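Local coordinates for Serine/threonine-protein kinase Tel1 (Chaetomium thermophilum, PDB 6SKY) that probably phosphorylates serine and threonine residues followed by glutamine in its protein substrates, acting as a DNA-damage sensor that switches on checkpoint signalling, at residues A[2310-2315]-A[2365-2370]; A[2373-2378]-A[2408-2413]. All coordinates share one frame; numbering follows the deposited sequence.

Contact 1: residues A[2310-2315]-A[2365-2370]; sequences EDLARL and RVEQTR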
loop_
_atom_site.group_PDB
_atom_site.type_symbol
_atom_site.label_atom_id
_atom_site.label_comp_id
_atom_site.label_asym_id
_atom_site.label_seq_id
_atom_site.Cartn_x
_atom_site.Cartn_y
_atom_site.Cartn_z
ATOM N N GLU A 2310 -5.474 -13.126 -29.016
ATOM C CA GLU A 2310 -6.760 -12.708 -29.565
ATOM C C GLU A 2310 -6.617 -12.202 -30.994
ATOM O O GLU A 2310 -7.504 -12.424 -31.822
ATOM C CB GLU A 2310 -7.385 -11.636 -28.681
ATOM C CG GLU A 2310 -7.820 -12.137 -27.324
ATOM C CD GLU A 2310 -8.143 -11.004 -26.377
ATOM O OE1 GLU A 2310 -8.390 -9.879 -26.862
ATOM O OE2 GLU A 2310 -8.141 -11.232 -25.148
ATOM N N ASP A 2311 -5.516 -11.519 -31.305
ATOM C CA ASP A 2311 -5.289 -11.076 -32.677
ATOM C C ASP A 2311 -5.148 -12.262 -33.617
ATOM O O ASP A 2311 -5.722 -12.276 -34.711
ATOM C CB ASP A 2311 -4.041 -10.199 -32.753
ATOM C CG ASP A 2311 -4.152 -8.949 -31.918
ATOM O OD1 ASP A 2311 -5.215 -8.737 -31.296
ATOM O OD2 ASP A 2311 -3.173 -8.176 -31.880
ATOM N N LEU A 2312 -4.365 -13.261 -33.212
ATOM C CA LEU A 2312 -4.198 -14.447 -34.042
ATOM C C LEU A 2312 -5.516 -15.181 -34.207
ATOM O O LEU A 2312 -5.839 -15.653 -35.302
ATOM C CB LEU A 2312 -3.137 -15.365 -33.437
ATOM C CG LEU A 2312 -2.786 -16.641 -34.202
ATOM C CD1 LEU A 2312 -2.086 -16.324 -35.504
ATOM C CD2 LEU A 2312 -1.934 -17.541 -33.346
ATOM N N ALA A 2313 -6.312 -15.257 -33.139
ATOM C CA ALA A 2313 -7.603 -15.927 -33.228
ATOM C C ALA A 2313 -8.556 -15.179 -34.150
ATOM O O ALA A 2313 -9.286 -15.799 -34.932
ATOM C CB ALA A 2313 -8.213 -16.073 -31.838
ATOM N N ARG A 2314 -8.573 -13.849 -34.064
ATOM C CA ARG A 2314 -9.431 -13.053 -34.932
ATOM C C ARG A 2314 -9.036 -13.223 -36.390
ATOM O O ARG A 2314 -9.892 -13.416 -37.258
ATOM C CB ARG A 2314 -9.370 -11.583 -34.519
ATOM C CG ARG A 2314 -10.061 -10.638 -35.487
ATOM C CD ARG A 2314 -9.975 -9.188 -35.041
ATOM N NE ARG A 2314 -8.605 -8.697 -35.033
ATOM C CZ ARG A 2314 -7.995 -8.181 -36.092
ATOM N NH1 ARG A 2314 -6.744 -7.757 -36.000
ATOM N NH2 ARG A 2314 -8.634 -8.096 -37.246
ATOM N N LEU A 2315 -7.737 -13.162 -36.681
ATOM C CA LEU A 2315 -7.300 -13.358 -38.056
ATOM C C LEU A 2315 -7.604 -14.769 -38.543
ATOM O O LEU A 2315 -7.916 -14.961 -39.722
ATOM C CB LEU A 2315 -5.810 -13.056 -38.178
ATOM C CG LEU A 2315 -5.399 -11.630 -37.808
ATOM C CD1 LEU A 2315 -3.895 -11.490 -37.837
ATOM C CD2 LEU A 2315 -6.043 -10.626 -38.737
ATOM N N ARG A 2365 2.384 -12.949 -41.867
ATOM C CA ARG A 2365 3.210 -12.013 -41.111
ATOM C C ARG A 2365 3.133 -12.295 -39.615
ATOM O O ARG A 2365 4.163 -12.373 -38.927
ATOM C CB ARG A 2365 2.778 -10.581 -41.419
ATOM C CG ARG A 2365 3.752 -9.520 -40.960
ATOM C CD ARG A 2365 3.235 -8.144 -41.304
ATOM N NE ARG A 2365 1.891 -7.940 -40.782
ATOM C CZ ARG A 2365 1.626 -7.460 -39.573
ATOM N NH1 ARG A 2365 0.371 -7.312 -39.176
ATOM N NH2 ARG A 2365 2.619 -7.128 -38.761
ATOM N N VAL A 2366 1.916 -12.469 -39.094
ATOM C CA VAL A 2366 1.767 -12.685 -37.654
ATOM C C VAL A 2366 2.422 -13.994 -37.225
ATOM O O VAL A 2366 3.128 -14.054 -36.206
ATOM C CB VAL A 2366 0.283 -12.639 -37.256
ATOM C CG1 VAL A 2366 0.118 -13.040 -35.815
ATOM C CG2 VAL A 2366 -0.253 -11.253 -37.461
ATOM N N GLU A 2367 2.204 -15.062 -37.987
ATOM C CA GLU A 2367 2.785 -16.342 -37.611
ATOM C C GLU A 2367 4.301 -16.331 -37.712
ATOM O O GLU A 2367 4.972 -17.007 -36.928
ATOM C CB GLU A 2367 2.210 -17.455 -38.472
ATOM C CG GLU A 2367 0.800 -17.832 -38.111
ATOM C CD GLU A 2367 0.217 -18.808 -39.095
ATOM O OE1 GLU A 2367 0.883 -19.075 -40.114
ATOM O OE2 GLU A 2367 -0.899 -19.309 -38.856
ATOM N N GLN A 2368 4.867 -15.575 -38.649
ATOM C CA GLN A 2368 6.319 -15.488 -38.716
ATOM C C GLN A 2368 6.879 -14.738 -37.515
ATOM O O GLN A 2368 7.927 -15.112 -36.973
ATOM C CB GLN A 2368 6.743 -14.814 -40.015
ATOM C CG GLN A 2368 8.224 -14.863 -40.249
ATOM C CD GLN A 2368 8.740 -16.281 -40.319
ATOM O OE1 GLN A 2368 8.088 -17.161 -40.874
ATOM N NE2 GLN A 2368 9.915 -16.513 -39.746
ATOM N N THR A 2369 6.194 -13.682 -37.082
ATOM C CA THR A 2369 6.606 -13.002 -35.859
ATOM C C THR A 2369 6.614 -13.960 -34.673
ATOM O O THR A 2369 7.575 -14.002 -33.889
ATOM C CB THR A 2369 5.686 -11.816 -35.594
ATOM O OG1 THR A 2369 6.123 -10.697 -36.369
ATOM C CG2 THR A 2369 5.702 -11.440 -34.145
ATOM N N ARG A 2370 5.556 -14.764 -34.540
ATOM C CA ARG A 2370 5.494 -15.710 -33.430
ATOM C C ARG A 2370 6.555 -16.800 -33.537
ATOM O O ARG A 2370 7.078 -17.258 -32.515
ATOM C CB ARG A 2370 4.112 -16.336 -33.354
ATOM C CG ARG A 2370 3.014 -15.343 -33.135
ATOM C CD ARG A 2370 1.720 -16.050 -32.853
ATOM N NE ARG A 2370 1.742 -16.729 -31.568
ATOM C CZ ARG A 2370 1.464 -16.135 -30.415
ATOM N NH1 ARG A 2370 1.498 -16.823 -29.288
ATOM N NH2 ARG A 2370 1.157 -14.850 -30.392
#
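At the start of 2310-2315, E2310 comes within reach of the second subunit: its OE2 forms a long, weak ion pair with K2908 of that subunit. Two residues on, L2312 does most of the work. With CG anti to the backbone N (chi1 -178°), it sends its two methyls to different places on helix 2348-2387. CD1 comes obliquely onto V2366, 4.0 Å from CG1, and also brushes CG of E2367, whose chain it crosses at about a right angle. CD2 meets the aliphatic part of R2370, lying 4.0 Å from its CD. R2370 bends at chi3 (68°), and its guanidinium end is held by a hydrogen bond from NH1 to the carbonyl O of L2303. R2314 packs on P2793 of the second subunit. One turn beyond L2312, L2315 has CG anti to its carbonyl carbon and meets V2366 tip to tip, CD1 3.7 Å from CG2. V2366 thus spends one methyl on each leucine. No hydrogen bond links the segments, whose axes lie 11.0 Å apart at 146°: they belong to a broadly antiparallel helical hairpin of the FAT alpha-solenoid, held here by leucine-valine packing.

Contact 2: residues A[2373-2378]-A[2408-2413]; sequences FLKLCI and EEVANE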
loop_
_atom_site.group_PDB
_atom_site.type_symbol
_atom_site.label_atom_id
_atom_site.label_comp_id
_atom_site.label_asym_id
_atom_site.label_seq_id
_atom_site.Cartn_x
_atom_site.Cartn_y
_atom_site.Cartn_z
ATOM N N PHE A 2373 9.795 -15.331 -32.293
ATOM C CA PHE A 2373 9.788 -15.260 -30.836
ATOM C C PHE A 2373 10.036 -16.622 -30.211
ATOM O O PHE A 2373 10.744 -16.728 -29.206
ATOM C CB PHE A 2373 8.470 -14.691 -30.334
ATOM C CG PHE A 2373 8.443 -13.207 -30.276
ATOM C CD1 PHE A 2373 9.591 -12.493 -30.037
ATOM C CD2 PHE A 2373 7.266 -12.521 -30.470
ATOM C CE1 PHE A 2373 9.566 -11.136 -29.985
ATOM C CE2 PHE A 2373 7.240 -11.160 -30.422
ATOM C CZ PHE A 2373 8.389 -10.469 -30.178
ATOM N N LEU A 2374 9.461 -17.677 -30.784
ATOM C CA LEU A 2374 9.677 -19.015 -30.247
ATOM C C LEU A 2374 11.139 -19.427 -30.353
ATOM O O LEU A 2374 11.714 -19.976 -29.405
ATOM C CB LEU A 2374 8.789 -20.016 -30.973
ATOM C CG LEU A 2374 8.899 -21.463 -30.519
ATOM C CD1 LEU A 2374 8.234 -21.629 -29.183
ATOM C CD2 LEU A 2374 8.273 -22.368 -31.541
ATOM N N LYS A 2375 11.751 -19.193 -31.514
ATOM C CA LYS A 2375 13.171 -19.490 -31.668
ATOM C C LYS A 2375 14.001 -18.793 -30.603
ATOM O O LYS A 2375 14.827 -19.420 -29.932
ATOM C CB LYS A 2375 13.655 -19.069 -33.051
ATOM C CG LYS A 2375 13.519 -20.115 -34.112
ATOM C CD LYS A 2375 13.974 -19.567 -35.445
ATOM C CE LYS A 2375 13.784 -20.582 -36.555
ATOM N NZ LYS A 2375 14.185 -20.058 -37.892
ATOM N N LEU A 2376 13.805 -17.484 -30.448
ATOM C CA LEU A 2376 14.618 -16.734 -29.497
ATOM C C LEU A 2376 14.382 -17.206 -28.072
ATOM O O LEU A 2376 15.321 -17.284 -27.276
ATOM C CB LEU A 2376 14.326 -15.247 -29.617
ATOM C CG LEU A 2376 14.731 -14.597 -30.927
ATOM C CD1 LEU A 2376 14.291 -13.164 -30.931
ATOM C CD2 LEU A 2376 16.217 -14.692 -31.090
ATOM N N CYS A 2377 13.140 -17.544 -27.737
ATOM C CA CYS A 2377 12.829 -17.998 -26.388
ATOM C C CYS A 2377 13.559 -19.291 -26.064
ATOM O O CYS A 2377 14.219 -19.402 -25.025
ATOM C CB CYS A 2377 11.320 -18.176 -26.248
ATOM S SG CYS A 2377 10.732 -18.461 -24.588
ATOM N N ILE A 2378 13.458 -20.284 -26.946
ATOM C CA ILE A 2378 14.092 -21.567 -26.659
ATOM C C ILE A 2378 15.606 -21.422 -26.623
ATOM O O ILE A 2378 16.275 -21.938 -25.714
ATOM C CB ILE A 2378 13.644 -22.625 -27.679
ATOM C CG1 ILE A 2378 12.271 -23.159 -27.303
ATOM C CG2 ILE A 2378 14.621 -23.759 -27.733
ATOM C CD1 ILE A 2378 11.763 -24.188 -28.236
ATOM N N GLU A 2408 6.595 -28.797 -34.076
ATOM C CA GLU A 2408 7.151 -27.693 -34.841
ATOM C C GLU A 2408 8.648 -27.868 -35.030
ATOM O O GLU A 2408 9.417 -27.710 -34.082
ATOM C CB GLU A 2408 6.845 -26.376 -34.137
ATOM C CG GLU A 2408 5.434 -26.311 -33.593
ATOM C CD GLU A 2408 4.988 -24.900 -33.312
ATOM O OE1 GLU A 2408 5.804 -23.974 -33.491
ATOM O OE2 GLU A 2408 3.820 -24.710 -32.921
ATOM N N GLU A 2409 9.072 -28.178 -36.255
ATOM C CA GLU A 2409 10.454 -28.571 -36.492
ATOM C C GLU A 2409 11.444 -27.444 -36.240
ATOM O O GLU A 2409 12.639 -27.711 -36.083
ATOM C CB GLU A 2409 10.610 -29.091 -37.918
ATOM C CG GLU A 2409 11.626 -30.211 -38.053
ATOM C CD GLU A 2409 11.272 -31.434 -37.220
ATOM O OE1 GLU A 2409 10.072 -31.662 -36.964
ATOM O OE2 GLU A 2409 12.197 -32.169 -36.818
ATOM N N VAL A 2410 10.978 -26.199 -36.188
ATOM C CA VAL A 2410 11.865 -25.084 -35.884
ATOM C C VAL A 2410 12.365 -25.172 -34.446
ATOM O O VAL A 2410 13.559 -24.972 -34.167
ATOM C CB VAL A 2410 11.131 -23.764 -36.170
ATOM C CG1 VAL A 2410 11.388 -22.748 -35.088
ATOM C CG2 VAL A 2410 11.540 -23.227 -37.527
ATOM N N ALA A 2411 11.464 -25.491 -33.515
ATOM C CA ALA A 2411 11.865 -25.690 -32.131
ATOM C C ALA A 2411 12.867 -26.822 -32.018
ATOM O O ALA A 2411 13.850 -26.721 -31.277
ATOM C CB ALA A 2411 10.641 -25.970 -31.268
ATOM N N ASN A 2412 12.647 -27.902 -32.758
ATOM C CA ASN A 2412 13.558 -29.030 -32.674
ATOM C C ASN A 2412 14.912 -28.708 -33.279
ATOM O O ASN A 2412 15.928 -29.201 -32.792
ATOM C CB ASN A 2412 12.938 -30.251 -33.334
ATOM C CG ASN A 2412 11.692 -30.707 -32.626
ATOM O OD1 ASN A 2412 11.600 -30.619 -31.409
ATOM N ND2 ASN A 2412 10.720 -31.183 -33.382
ATOM N N GLU A 2413 14.967 -27.859 -34.305
ATOM C CA GLU A 2413 16.273 -27.466 -34.827
ATOM C C GLU A 2413 17.039 -26.618 -33.823
ATOM O O GLU A 2413 18.242 -26.829 -33.614
ATOM C CB GLU A 2413 16.121 -26.715 -36.144
ATOM C CG GLU A 2413 15.530 -27.545 -37.259
ATOM C CD GLU A 2413 16.265 -28.851 -37.477
ATOM O OE1 GLU A 2413 17.504 -28.877 -37.321
ATOM O OE2 GLU A 2413 15.601 -29.854 -37.805
#
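Side-by-side helices of the FAT alpha-solenoid meet here: the long helix 2348-2387 and the start of helix 2409-2418, with helix 2394-2404 between them in sequence. The two segments run in roughly the same direction, the axes of 2373-2378 and 2409-2413 lying 9.5 Å apart at 28°. The inner part of the contact is small and apolar. CD1 of I2378 reaches the flank of A2411, 3.7 Å from its CB, and the isoleucine gets there with CG1 anti to its carbonyl carbon and CD1 fully extended. I2378, a buried residue, also packs on F2398 and L2401 of helix 2394-2404, so three helices meet at its side chain. L2374, one turn earlier, has CG anti to the backbone N (chi1 -180°) and lays CD2 4.3 Å from the same A2411 CB. That CD2 also lies 3.5 Å from OE1 of E2408. E2408 sits at the N-cap position of its helix, and its OE2 has a long, weak ion pair with K2405.

The outer part is made by K2375 and V2410. The lysine chain runs extended beyond CG and crosses the valine at about a right angle, so that mainly its methylenes do the touching, with NZ at the margin. An alanine in place of V2410 would remove both valine methyls and would probably leave the lysine chain less firmly held along this edge of the contact. In detail, CG1 of V2410 meets the lysine at two points, CG and CE, each 3.5 Å away, while CG2 of V2410 lies 3.6 Å from CE of K2375.

Both contacts use helix 2348-2387, and they come in series along the chain: contact 1 closes with 2365-2370, and contact 2 opens at 2373, a few residues on. Their centres are about 16 Å apart, and apart from being neighbours in sequence their segments do not touch. The long helix pairs with an earlier, broadly antiparallel helix, 2306-2328, at contact 1, and with a later one running roughly its own way, 2409-2418, at contact 2. Contact 1 is a surface contact; contact 2 is partly buried and touches no other chain. One continuous helix thus joins a helix pair that comes within reach of the second subunit to the more buried packing of the FAT region, away from the nucleotide site.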